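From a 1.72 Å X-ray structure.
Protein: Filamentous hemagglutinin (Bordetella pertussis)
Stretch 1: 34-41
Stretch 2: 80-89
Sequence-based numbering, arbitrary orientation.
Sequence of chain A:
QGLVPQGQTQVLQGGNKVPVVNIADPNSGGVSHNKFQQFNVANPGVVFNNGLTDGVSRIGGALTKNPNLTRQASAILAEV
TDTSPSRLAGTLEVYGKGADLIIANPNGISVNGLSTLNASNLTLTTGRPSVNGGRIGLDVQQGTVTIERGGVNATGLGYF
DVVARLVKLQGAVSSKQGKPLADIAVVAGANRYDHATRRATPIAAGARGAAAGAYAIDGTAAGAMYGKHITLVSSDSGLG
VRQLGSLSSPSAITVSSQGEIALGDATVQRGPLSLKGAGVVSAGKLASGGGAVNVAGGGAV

Stretch 1, residues 34-41: NKFQQFNV
Stretch 2 80-89: VTDTSPSRLA

Residues 34-41 and 80-89 run side by side in parallel, the CA atoms of Phe-36 and Val-80 lying 4.8 Å apart and those of Val-41 and Leu-88 4.6 Å apart; together the stretches bury 680 Å². Between these bridges stretch 2 takes three more residues than stretch 1, Gln-37 lying opposite Asp-82 and Asn-40 opposite Arg-87. Residues 81-85 are loop (-100/-149 at Asp-82); 86-89 is strand (-115/141 at Ser-86, -110/137 at Arg-87, -128/120 at Leu-88). Stretch 1 enters as an extended strand (phi/psi -113/118 at Asn-34, -98/142 at Lys-35, -134/139 at Phe-36). Asn-34 is buried but makes no contact across. Lys-35 (chi1 m, chi2 and chi3 t, chi4 m) is exposed and points sideways; its CB packs 3.7 Å from Thr-81 CG2 (chi1 p).

Phe-36 pairs with Val-80 (chi1 t), their CB atoms on the same sheet face. Phe-36 O accepts from Thr-81 N at 2.8 Å (165°) and also receives the CA-H of Val-80 (CA to O, 3.2 Å). The Phe-36 ring (chi1 m, chi2 -94°) leads away from stretch 2.

At Gln-37 the chain turns a corner (-67/-42). Its CB points away, but chi1 t and chi2 -105° bring the amide back, so that NE2 donates to Asp-82 OD2 (chi1 -142°) at 3.1 Å. Gln-37 O takes a bond from water 1 (2.6 Å), which also bonds Ser-84 OG (2.7 Å). Gln-38 is extended (-138/132; chi1 m, chi2 t); its OE1 accepts from water 2 at 2.9 Å. That water bonds Ser-84 OG (2.8 Å) and accepts from Asn-40 ND2 (3.1 Å). A third water accepts from Phe-39 N, bonds Ser-84 OG and donates to Pro-85 O, each at 2.9 Å. Ser-84 has its CA-to-CB bond pointing toward stretch 1, and its OG (chi1 p) thus meets three waters where the backbones do not pair directly.

Phe-39 (-133/116; chi1 t, chi2 87°) is buried. Its CB lies 3.5 Å from Val-80 CG2, while CE2 is 3.8 Å from Leu-88 CD2, at the ring edge. Ser-86 OG (chi1 m) donates to Phe-39 O at 2.7 Å, satisfying a carbonyl beside this apolar cluster.

Asn-40 (-145/148; chi1 m, chi2 -81°) swings its side chain inward, and OD1 accepts from Arg-87 N at 2.9 Å (163°), standing in for a backbone carbonyl. Val-41 (-129/133; chi1 t) restores backbone pairing around Leu-88: Val-41 N donates to Arg-87 O (2.9 Å, 167°) and Val-41 O accepts from Ala-89 N (2.9 Å, 140°). Water 4 links Val-41 O (2.7 Å) to NH1 of the extended Arg-87 (3.1 Å; chi1 to chi3 t). Val-41 CG2 meets Leu-88 CD2 (chi1 m, chi2 t) at 3.9 Å.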

ATOM      1  N   ASN A  34      -5.198   2.786  15.416  1.00 14.06           N
ATOM      2  CA  ASN A  34      -6.626   2.967  15.371  1.00 14.06           C
ATOM      3  C   ASN A  34      -7.285   1.675  14.921  1.00 14.19           C
ATOM      4  O   ASN A  34      -6.991   1.183  13.829  1.00 14.59           O
ATOM      5  CB  ASN A  34      -6.953   4.060  14.384  1.00 13.88           C
ATOM      6  CG  ASN A  34      -6.345   5.372  14.787  1.00 13.82           C
ATOM      7  OD1 ASN A  34      -6.926   6.061  15.638  1.00 13.30           O
ATOM      8  ND2 ASN A  34      -5.097   5.666  14.310  1.00 12.40           N
ATOM      9  N   LYS A  35      -8.114   1.100  15.776  1.00 14.05           N
ATOM     10  CA  LYS A  35      -8.851  -0.122  15.433  1.00 15.02           C
ATOM     11  C   LYS A  35     -10.227   0.264  14.994  1.00 14.32           C
ATOM     12  O   LYS A  35     -10.836   1.185  15.549  1.00 15.19           O
ATOM     13  CB  LYS A  35      -8.899  -1.101  16.608  1.00 15.80           C
ATOM     14  CG  LYS A  35      -7.543  -1.787  16.868  1.00 19.83           C
ATOM     15  CD  LYS A  35      -7.577  -2.590  18.140  1.00 24.80           C
ATOM     16  CE  LYS A  35      -6.242  -3.231  18.426  1.00 28.12           C
ATOM     17  NZ  LYS A  35      -6.102  -4.543  17.687  1.00 30.59           N
ATOM     18  N   PHE A  36     -10.717  -0.441  13.986  1.00 14.75           N
ATOM     19  CA  PHE A  36     -12.031  -0.243  13.409  1.00 14.54           C
ATOM     20  C   PHE A  36     -12.728  -1.569  13.228  1.00 15.01           C
ATOM     21  O   PHE A  36     -12.119  -2.548  12.791  1.00 13.93           O
ATOM     22  CB  PHE A  36     -11.902   0.345  12.007  1.00 15.29           C
ATOM     23  CG  PHE A  36     -11.416   1.754  11.969  1.00 13.94           C
ATOM     24  CD1 PHE A  36     -12.312   2.799  11.925  1.00 13.78           C
ATOM     25  CD2 PHE A  36     -10.045   2.036  11.991  1.00 14.40           C
ATOM     26  CE1 PHE A  36     -11.871   4.127  11.888  1.00 15.37           C
ATOM     27  CE2 PHE A  36      -9.622   3.359  11.935  1.00 14.05           C
ATOM     28  CZ  PHE A  36     -10.533   4.390  11.888  1.00 15.01           C
ATOM     29  N   GLN A  37     -14.017  -1.589  13.538  1.00 15.71           N
ATOM     30  CA  GLN A  37     -14.874  -2.712  13.162  1.00 17.17           C
ATOM     31  C   GLN A  37     -15.043  -2.773  11.634  1.00 16.17           C
ATOM     32  O   GLN A  37     -15.011  -3.876  11.052  1.00 16.54           O
ATOM     33  CB  GLN A  37     -16.235  -2.549  13.830  1.00 18.04           C
ATOM     34  CG  GLN A  37     -17.070  -3.792  13.845  1.00 24.23           C
ATOM     35  CD  GLN A  37     -18.190  -3.748  12.843  1.00 31.78           C
ATOM     36  OE1 GLN A  37     -18.913  -2.739  12.738  1.00 36.30           O
ATOM     37  NE2 GLN A  37     -18.352  -4.839  12.092  1.00 35.66           N
ATOM     38  N   GLN A  38     -15.221  -1.594  11.024  1.00 15.23           N
ATOM     39  CA  GLN A  38     -15.345  -1.396   9.591  1.00 15.90           C
ATOM     40  C   GLN A  38     -14.536  -0.163   9.169  1.00 14.62           C
ATOM     41  O   GLN A  38     -14.609   0.892   9.829  1.00 13.48           O
ATOM     42  CB  GLN A  38     -16.818  -1.163   9.204  1.00 17.68           C
ATOM     43  CG  GLN A  38     -17.667  -2.410   9.334  1.00 21.63           C
ATOM     44  CD  GLN A  38     -19.042  -2.211   8.806  1.00 28.27           C
ATOM     45  OE1 GLN A  38     -19.254  -2.221   7.575  1.00 33.04           O
ATOM     46  NE2 GLN A  38     -19.992  -2.000   9.708  1.00 31.10           N
ATOM     47  N   PHE A  39     -13.738  -0.314   8.112  1.00 13.12           N
ATOM     48  CA  PHE A  39     -12.991   0.820   7.524  1.00 12.55           C
ATOM     49  C   PHE A  39     -13.130   0.852   6.020  1.00 12.63           C
ATOM     50  O   PHE A  39     -12.699  -0.086   5.316  1.00 14.33           O
ATOM     51  CB  PHE A  39     -11.512   0.766   7.904  1.00 12.04           C
ATOM     52  CG  PHE A  39     -10.772   1.998   7.528  1.00 13.06           C
ATOM     53  CD1 PHE A  39     -10.736   3.075   8.398  1.00 13.04           C
ATOM     54  CD2 PHE A  39     -10.138   2.103   6.285  1.00 14.21           C
ATOM     55  CE1 PHE A  39     -10.081   4.256   8.046  1.00 13.34           C
ATOM     56  CE2 PHE A  39      -9.521   3.300   5.912  1.00 14.50           C
ATOM     57  CZ  PHE A  39      -9.498   4.362   6.794  1.00 14.30           C
ATOM     58  N   ASN A  40     -13.746   1.909   5.523  1.00 13.18           N
ATOM     59  CA  ASN A  40     -13.940   2.123   4.110  1.00 12.92           C
ATOM     60  C   ASN A  40     -13.838   3.605   3.844  1.00 12.93           C
ATOM     61  O   ASN A  40     -14.284   4.421   4.672  1.00 14.82           O
ATOM     62  CB  ASN A  40     -15.341   1.615   3.677  1.00 12.82           C
ATOM     63  CG  ASN A  40     -15.510   0.156   3.911  1.00 12.87           C
ATOM     64  OD1 ASN A  40     -15.061  -0.660   3.098  1.00 12.29           O
ATOM     65  ND2 ASN A  40     -16.099  -0.210   5.050  1.00 13.25           N
ATOM     66  N   VAL A  41     -13.347   3.961   2.666  1.00 12.27           N
ATOM     67  CA  VAL A  41     -13.247   5.343   2.234  1.00 11.86           C
ATOM     68  C   VAL A  41     -13.903   5.428   0.837  1.00 12.88           C
ATOM     69  O   VAL A  41     -13.632   4.618  -0.050  1.00 12.57           O
ATOM     70  CB  VAL A  41     -11.780   5.824   2.184  1.00 10.74           C
ATOM     71  CG1 VAL A  41     -11.712   7.264   1.714  1.00 12.63           C
ATOM     72  CG2 VAL A  41     -11.135   5.687   3.566  1.00 12.33           C
ATOM     73  N   VAL A  80      -8.455  -2.977  10.682  1.00 13.64           N
ATOM     74  CA  VAL A  80      -9.794  -3.534  10.799  1.00 14.37           C
ATOM     75  C   VAL A  80      -9.736  -4.820  11.615  1.00 15.66           C
ATOM     76  O   VAL A  80      -8.980  -5.736  11.292  1.00 14.22           O
ATOM     77  CB  VAL A  80     -10.422  -3.810   9.427  1.00 14.78           C
ATOM     78  CG1 VAL A  80     -11.744  -4.600   9.567  1.00 16.44           C
ATOM     79  CG2 VAL A  80     -10.669  -2.530   8.691  1.00 16.99           C
ATOM     80  N   THR A  81     -10.587  -4.894  12.648  1.00 18.06           N
ATOM     81  CA  THR A  81     -10.598  -6.029  13.569  1.00 19.91           C
ATOM     82  C   THR A  81     -11.709  -7.058  13.329  1.00 22.23           C
ATOM     83  O   THR A  81     -11.640  -8.141  13.905  1.00 25.18           O
ATOM     84  CB  THR A  81     -10.754  -5.544  14.986  1.00 20.54           C
ATOM     85  OG1 THR A  81     -12.066  -4.982  15.102  1.00 21.07           O
ATOM     86  CG2 THR A  81      -9.833  -4.463  15.285  1.00 19.22           C
ATOM     87  N   ASP A  82     -12.705  -6.749  12.518  1.00 22.48           N
ATOM     88  CA  ASP A  82     -13.826  -7.683  12.292  1.00 23.53           C
ATOM     89  C   ASP A  82     -13.644  -8.441  10.986  1.00 22.01           C
ATOM     90  O   ASP A  82     -12.506  -8.656  10.627  1.00 20.24           O
ATOM     91  CB  ASP A  82     -15.169  -6.994  12.390  1.00 24.82           C
ATOM     92  CG  ASP A  82     -16.210  -7.870  13.075  1.00 29.79           C
ATOM     93  OD1 ASP A  82     -15.973  -9.113  13.178  1.00 33.27           O
ATOM     94  OD2 ASP A  82     -17.281  -7.402  13.544  1.00 34.82           O
ATOM     95  N   THR A  83     -14.725  -8.833  10.275  1.00 22.02           N
ATOM     96  CA  THR A  83     -14.588  -9.818   9.187  1.00 21.15           C
ATOM     97  C   THR A  83     -14.732  -9.270   7.778  1.00 20.66           C
ATOM     98  O   THR A  83     -14.538 -10.031   6.823  1.00 20.08           O
ATOM     99  CB  THR A  83     -15.617 -10.998   9.350  1.00 22.43           C
ATOM    100  OG1 THR A  83     -16.953 -10.496   9.211  1.00 24.16           O
ATOM    101  CG2 THR A  83     -15.520 -11.631  10.725  1.00 22.66           C
ATOM    102  N   SER A  84     -15.040  -7.975   7.649  1.00 19.48           N
ATOM    103  CA  SER A  84     -15.377  -7.368   6.364  1.00 19.81           C
ATOM    104  C   SER A  84     -14.110  -6.789   5.736  1.00 17.80           C
ATOM    105  O   SER A  84     -13.274  -6.283   6.465  1.00 15.99           O
ATOM    106  CB  SER A  84     -16.432  -6.258   6.517  1.00 21.74           C
ATOM    107  OG  SER A  84     -15.934  -5.012   7.083  1.00 25.71           O
ATOM    108  N   PRO A  85     -13.977  -6.881   4.409  1.00 15.17           N
ATOM    109  CA  PRO A  85     -12.890  -6.188   3.698  1.00 14.18           C
ATOM    110  C   PRO A  85     -13.103  -4.671   3.662  1.00 13.74           C
ATOM    111  O   PRO A  85     -14.189  -4.183   4.089  1.00 13.42           O
ATOM    112  CB  PRO A  85     -12.982  -6.771   2.275  1.00 14.51           C
ATOM    113  CG  PRO A  85     -14.467  -7.054   2.094  1.00 13.87           C
ATOM    114  CD  PRO A  85     -14.862  -7.586   3.472  1.00 15.76           C
ATOM    115  N   SER A  86     -12.109  -3.943   3.137  1.00 13.10           N
ATOM    116  CA  SER A  86     -12.159  -2.488   3.008  1.00 12.74           C
ATOM    117  C   SER A  86     -12.157  -2.088   1.547  1.00 12.33           C
ATOM    118  O   SER A  86     -11.421  -2.667   0.745  1.00 13.89           O
ATOM    119  CB  SER A  86     -10.930  -1.844   3.650  1.00 12.31           C
ATOM    120  OG  SER A  86     -10.907  -2.034   5.034  1.00 12.49           O
ATOM    121  N   ARG A  87     -12.936  -1.082   1.209  1.00 12.24           N
ATOM    122  CA  ARG A  87     -12.853  -0.434  -0.074  1.00 12.32           C
ATOM    123  C   ARG A  87     -12.281   0.965   0.168  1.00 11.80           C
ATOM    124  O   ARG A  87     -12.694   1.651   1.109  1.00 13.28           O
ATOM    125  CB  ARG A  87     -14.251  -0.338  -0.703  1.00 12.33           C
ATOM    126  CG  ARG A  87     -14.249   0.235  -2.048  1.00 14.99           C
ATOM    127  CD  ARG A  87     -15.575   0.100  -2.847  1.00 18.58           C
ATOM    128  NE  ARG A  87     -15.346   0.768  -4.129  1.00 24.80           N
ATOM    129  CZ  ARG A  87     -15.434   2.085  -4.347  1.00 26.00           C
ATOM    130  NH1 ARG A  87     -15.876   2.936  -3.411  1.00 29.44           N
ATOM    131  NH2 ARG A  87     -15.115   2.548  -5.542  1.00 26.16           N
ATOM    132  N   LEU A  88     -11.353   1.385  -0.694  1.00 12.23           N
ATOM    133  CA  LEU A  88     -10.725   2.707  -0.636  1.00 11.35           C
ATOM    134  C   LEU A  88     -10.802   3.411  -1.973  1.00 11.32           C
ATOM    135  O   LEU A  88     -10.226   2.952  -2.980  1.00 12.80           O
ATOM    136  CB  LEU A  88      -9.255   2.580  -0.259  1.00 11.58           C
ATOM    137  CG  LEU A  88      -8.941   1.743   0.968  1.00 12.94           C
ATOM    138  CD1 LEU A  88      -7.438   1.582   1.145  1.00 14.27           C
ATOM    139  CD2 LEU A  88      -9.593   2.358   2.221  1.00 14.97           C
ATOM    140  N   ALA A  89     -11.460   4.557  -1.962  1.00 12.07           N
ATOM    141  CA  ALA A  89     -11.610   5.430  -3.121  1.00 11.72           C
ATOM    142  C   ALA A  89     -11.617   6.855  -2.642  1.00 12.45           C
ATOM    143  O   ALA A  89     -12.265   7.152  -1.635  1.00 13.59           O
ATOM    144  CB  ALA A  89     -12.969   5.144  -3.852  1.00 12.76           C
TER
HETATM  145  O   HOH W   1     -16.390  -5.544   9.658  1.00 37.61           O
HETATM  146  O   HOH W   2     -17.298  -3.010   5.604  1.00 29.38           O
HETATM  147  O   HOH W   3     -14.099  -2.840   6.676  1.00 16.61           O
HETATM  148  O   HOH W   4     -15.751   2.930  -0.358  1.00 18.38           O